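Local coordinates for putative uncharacterized protein (Bacteroides vulgatus, PDB 4F7A) that probably binds glycans, perhaps mucin O-glycans, at the outer membrane as a SusD-like lipoprotein with a TPR-like helical fold, at residues A[202-207]-A[224-229]. Sequence-based numbering, arbitrary orientation.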
ATOM      1  N   SER A 202       5.996  -2.283 -13.622  1.00 12.93           N
ATOM      2  CA  SER A 202       6.382  -2.083 -12.226  1.00 11.89           C
ATOM      3  C   SER A 202       5.378  -2.727 -11.292  1.00 10.59           C
ATOM      4  O   SER A 202       5.747  -3.358 -10.319  1.00 10.21           O
ATOM      5  CB  SER A 202       6.515  -0.595 -11.919  1.00 13.63           C
ATOM      6  OG  SER A 202       7.422   0.000 -12.839  1.00 16.78           O
ATOM      7  N   LEU A 203       4.091  -2.541 -11.587  1.00 10.84           N
ATOM      8  CA  LEU A 203       3.027  -3.184 -10.811  1.00 11.59           C
ATOM      9  C   LEU A 203       3.152  -4.719 -10.896  1.00 11.21           C
ATOM     10  O   LEU A 203       3.032  -5.430  -9.876  1.00 12.12           O
ATOM     11  CB  LEU A 203       1.660  -2.664 -11.292  1.00 11.63           C
ATOM     12  CG  LEU A 203       0.417  -3.228 -10.604  1.00 12.88           C
ATOM     13  CD1 LEU A 203       0.435  -3.075  -9.065  1.00 15.22           C
ATOM     14  CD2 LEU A 203      -0.843  -2.584 -11.233  1.00  9.84           C
ATOM     15  N   ARG A 204       3.437  -5.239 -12.093  1.00 11.88           N
ATOM     16  CA  ARG A 204       3.623  -6.693 -12.239  1.00 11.21           C
ATOM     17  C   ARG A 204       4.761  -7.175 -11.358  1.00 11.19           C
ATOM     18  O   ARG A 204       4.645  -8.227 -10.721  1.00 11.30           O
ATOM     19  CB  ARG A 204       3.901  -7.087 -13.680  1.00 13.76           C
ATOM     20  CG  ARG A 204       3.995  -8.591 -13.889  1.00 12.38           C
ATOM     21  CD  ARG A 204       4.612  -8.955 -15.238  1.00 10.74           C
ATOM     22  NE  ARG A 204       3.873  -8.426 -16.375  1.00 13.59           N
ATOM     23  CZ  ARG A 204       2.693  -8.848 -16.838  1.00 14.91           C
ATOM     24  NH1 ARG A 204       2.021  -9.847 -16.260  1.00 10.19           N
ATOM     25  NH2 ARG A 204       2.159  -8.232 -17.911  1.00 14.51           N
ATOM     26  N   LEU A 205       5.855  -6.409 -11.295  1.00 11.88           N
ATOM     27  CA  LEU A 205       6.971  -6.805 -10.449  1.00 11.89           C
ATOM     28  C   LEU A 205       6.563  -6.838  -8.978  1.00 12.22           C
ATOM     29  O   LEU A 205       6.967  -7.736  -8.235  1.00 12.99           O
ATOM     30  CB  LEU A 205       8.164  -5.889 -10.631  1.00 12.78           C
ATOM     31  CG  LEU A 205       9.426  -6.247  -9.848  1.00 15.42           C
ATOM     32  CD1 LEU A 205       9.938  -7.641 -10.193  1.00 14.42           C
ATOM     33  CD2 LEU A 205      10.489  -5.187 -10.163  1.00 11.64           C
ATOM     34  N   ARG A 206       5.794  -5.836  -8.546  1.00 11.07           N
ATOM     35  CA  ARG A 206       5.285  -5.822  -7.184  1.00 11.36           C
ATOM     36  C   ARG A 206       4.510  -7.102  -6.886  1.00 11.05           C
ATOM     37  O   ARG A 206       4.725  -7.758  -5.860  1.00 11.06           O
ATOM     38  CB  ARG A 206       4.363  -4.630  -6.941  1.00 10.24           C
ATOM     39  CG  ARG A 206       3.633  -4.693  -5.599  1.00 11.34           C
ATOM     40  CD  ARG A 206       2.576  -3.628  -5.483  1.00 13.32           C
ATOM     41  NE  ARG A 206       3.099  -2.300  -5.193  1.00 12.05           N
ATOM     42  CZ  ARG A 206       2.352  -1.203  -5.253  1.00 14.68           C
ATOM     43  NH1 ARG A 206       1.080  -1.297  -5.594  1.00 13.93           N
ATOM     44  NH2 ARG A 206       2.864  -0.015  -4.966  1.00 13.45           N
ATOM     45  N   LEU A 207       3.582  -7.441  -7.777  1.00 11.34           N
ATOM     46  CA  LEU A 207       2.725  -8.610  -7.576  1.00 11.25           C
ATOM     47  C   LEU A 207       3.531  -9.912  -7.602  1.00 12.74           C
ATOM     48  O   LEU A 207       3.234 -10.846  -6.860  1.00 11.86           O
ATOM     49  CB  LEU A 207       1.629  -8.643  -8.618  1.00 12.65           C
ATOM     50  CG  LEU A 207       0.688  -7.441  -8.586  1.00 16.58           C
ATOM     51  CD1 LEU A 207      -0.405  -7.597  -9.622  1.00 14.20           C
ATOM     52  CD2 LEU A 207       0.088  -7.207  -7.219  1.00 13.94           C
ATOM     53  N   GLN A 224      10.229 -12.073 -14.571  1.00 14.76           N
ATOM     54  CA  GLN A 224      10.972 -12.073 -15.823  1.00 15.51           C
ATOM     55  C   GLN A 224      10.303 -11.209 -16.874  1.00 15.84           C
ATOM     56  O   GLN A 224      10.966 -10.442 -17.561  1.00 16.03           O
ATOM     57  CB  GLN A 224      11.154 -13.485 -16.364  1.00 17.96           C
ATOM     58  CG  GLN A 224      11.839 -13.531 -17.719  1.00 28.11           C
ATOM     59  CD  GLN A 224      12.256 -14.926 -18.069  1.00 40.63           C
ATOM     60  OE1 GLN A 224      11.447 -15.849 -18.018  1.00 42.82           O
ATOM     61  NE2 GLN A 224      13.531 -15.102 -18.405  1.00 52.24           N
ATOM     62  N   LYS A 225       8.981 -11.339 -16.983  1.00 16.37           N
ATOM     63  CA  LYS A 225       8.183 -10.499 -17.859  1.00 16.72           C
ATOM     64  C   LYS A 225       8.279  -9.012 -17.513  1.00 14.20           C
ATOM     65  O   LYS A 225       8.459  -8.182 -18.424  1.00 14.71           O
ATOM     66  CB  LYS A 225       6.719 -10.956 -17.864  1.00 18.49           C
ATOM     67  CG  LYS A 225       6.500 -12.293 -18.588  1.00 23.55           C
ATOM     68  CD  LYS A 225       5.008 -12.571 -18.923  1.00 32.58           C
ATOM     69  CE  LYS A 225       4.131 -12.547 -17.727  1.00 28.43           C
ATOM     70  NZ  LYS A 225       2.720 -13.036 -17.958  1.00 17.43           N
ATOM     71  N   ALA A 226       8.157  -8.694 -16.224  1.00 12.34           N
ATOM     72  CA  ALA A 226       8.247  -7.329 -15.735  1.00 13.88           C
ATOM     73  C   ALA A 226       9.562  -6.651 -16.097  1.00 14.80           C
ATOM     74  O   ALA A 226       9.567  -5.530 -16.597  1.00 15.03           O
ATOM     75  CB  ALA A 226       8.036  -7.285 -14.215  1.00 12.50           C
ATOM     76  N   LEU A 227      10.663  -7.359 -15.888  1.00 14.30           N
ATOM     77  CA  LEU A 227      11.985  -6.768 -16.031  1.00 15.31           C
ATOM     78  C   LEU A 227      12.621  -6.957 -17.417  1.00 16.69           C
ATOM     79  O   LEU A 227      13.656  -6.365 -17.685  1.00 17.30           O
ATOM     80  CB  LEU A 227      12.895  -7.258 -14.908  1.00 13.71           C
ATOM     81  CG  LEU A 227      12.533  -6.689 -13.533  1.00 15.85           C
ATOM     82  CD1 LEU A 227      13.233  -7.472 -12.393  1.00 12.83           C
ATOM     83  CD2 LEU A 227      12.889  -5.171 -13.502  1.00 11.20           C
ATOM     84  N   GLU A 228      12.000  -7.745 -18.304  1.00 16.37           N
ATOM     85  CA  GLU A 228      12.475  -7.841 -19.684  1.00 17.79           C
ATOM     86  C   GLU A 228      11.612  -7.063 -20.664  1.00 18.76           C
ATOM     87  O   GLU A 228      12.000  -6.870 -21.794  1.00 19.77           O
ATOM     88  CB  GLU A 228      12.562  -9.299 -20.125  1.00 20.75           C
ATOM     89  CG  GLU A 228      13.645 -10.050 -19.384  1.00 27.02           C
ATOM     90  CD  GLU A 228      13.942 -11.405 -19.976  1.00 40.54           C
ATOM     91  OE1 GLU A 228      12.988 -12.084 -20.450  1.00 41.61           O
ATOM     92  OE2 GLU A 228      15.134 -11.782 -19.942  1.00 49.23           O
ATOM     93  N   ASN A 229      10.434  -6.630 -20.250  1.00 18.74           N
ATOM     94  CA  ASN A 229       9.599  -5.874 -21.165  1.00 17.42           C
ATOM     95  C   ASN A 229      10.365  -4.625 -21.604  1.00 17.38           C
ATOM     96  O   ASN A 229      10.938  -3.905 -20.772  1.00 16.67           O
ATOM     97  CB  ASN A 229       8.255  -5.564 -20.516  1.00 18.25           C
ATOM     98  CG  ASN A 229       7.299  -4.809 -21.458  1.00 21.16           C
ATOM     99  OD1 ASN A 229       7.516  -3.653 -21.740  1.00 16.45           O
ATOM    100  ND2 ASN A 229       6.249  -5.476 -21.925  1.00 15.55           N
TER
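L205 and A226 bring the two arms of a helical hairpin together in the TPR-like fold of this SusD homolog. Helices 193-210 and 216-228 run nearly antiparallel, at 150° between their local axes, which approach to 8.2 Å. The small side chain of A226 is consistent with this close spacing: its CB lies against the backbone N of L205 and 3.8 Å from L205 CB. The CA atoms of L205 and A226 are 5.5 Å apart.

A second apolar contact is tip to tip. With CG anti to its backbone N (chi1 -177°), L205 sets its two methyls against the branched tip of L227; CD1 meets CD1 at 4.0 Å and CD2 meets CD2 at a similar distance. Helix 334-346 also packs on this pair, L340 touching L205 and R341 touching L227.

On the other flank of A226 lie two like charges. The aliphatic part of R204 packs against the helix backbone at A226, with CD 3.7 Å from A226 N, and the chain then bends at chi3 (-59°) to set its guanidinium beside K225. K225 CE sits over one face of that group. Acidic neighbours probably offset the repulsion: E222 and D163 each form salt bridges with both R204 and K225, and R204 NH1 also donates to F159 O, tying the hairpin to helix 151-174. An alanine in place of R204 would probably leave the E222 and D163 carboxylates without their guanidinium partner, and F159 O without this donor. Within the shared cluster, R204 NH1 and K225 NZ stand 3.7 Å apart, both bridged to the E222 carboxylate, NH1 through OE1 and NZ through OE2.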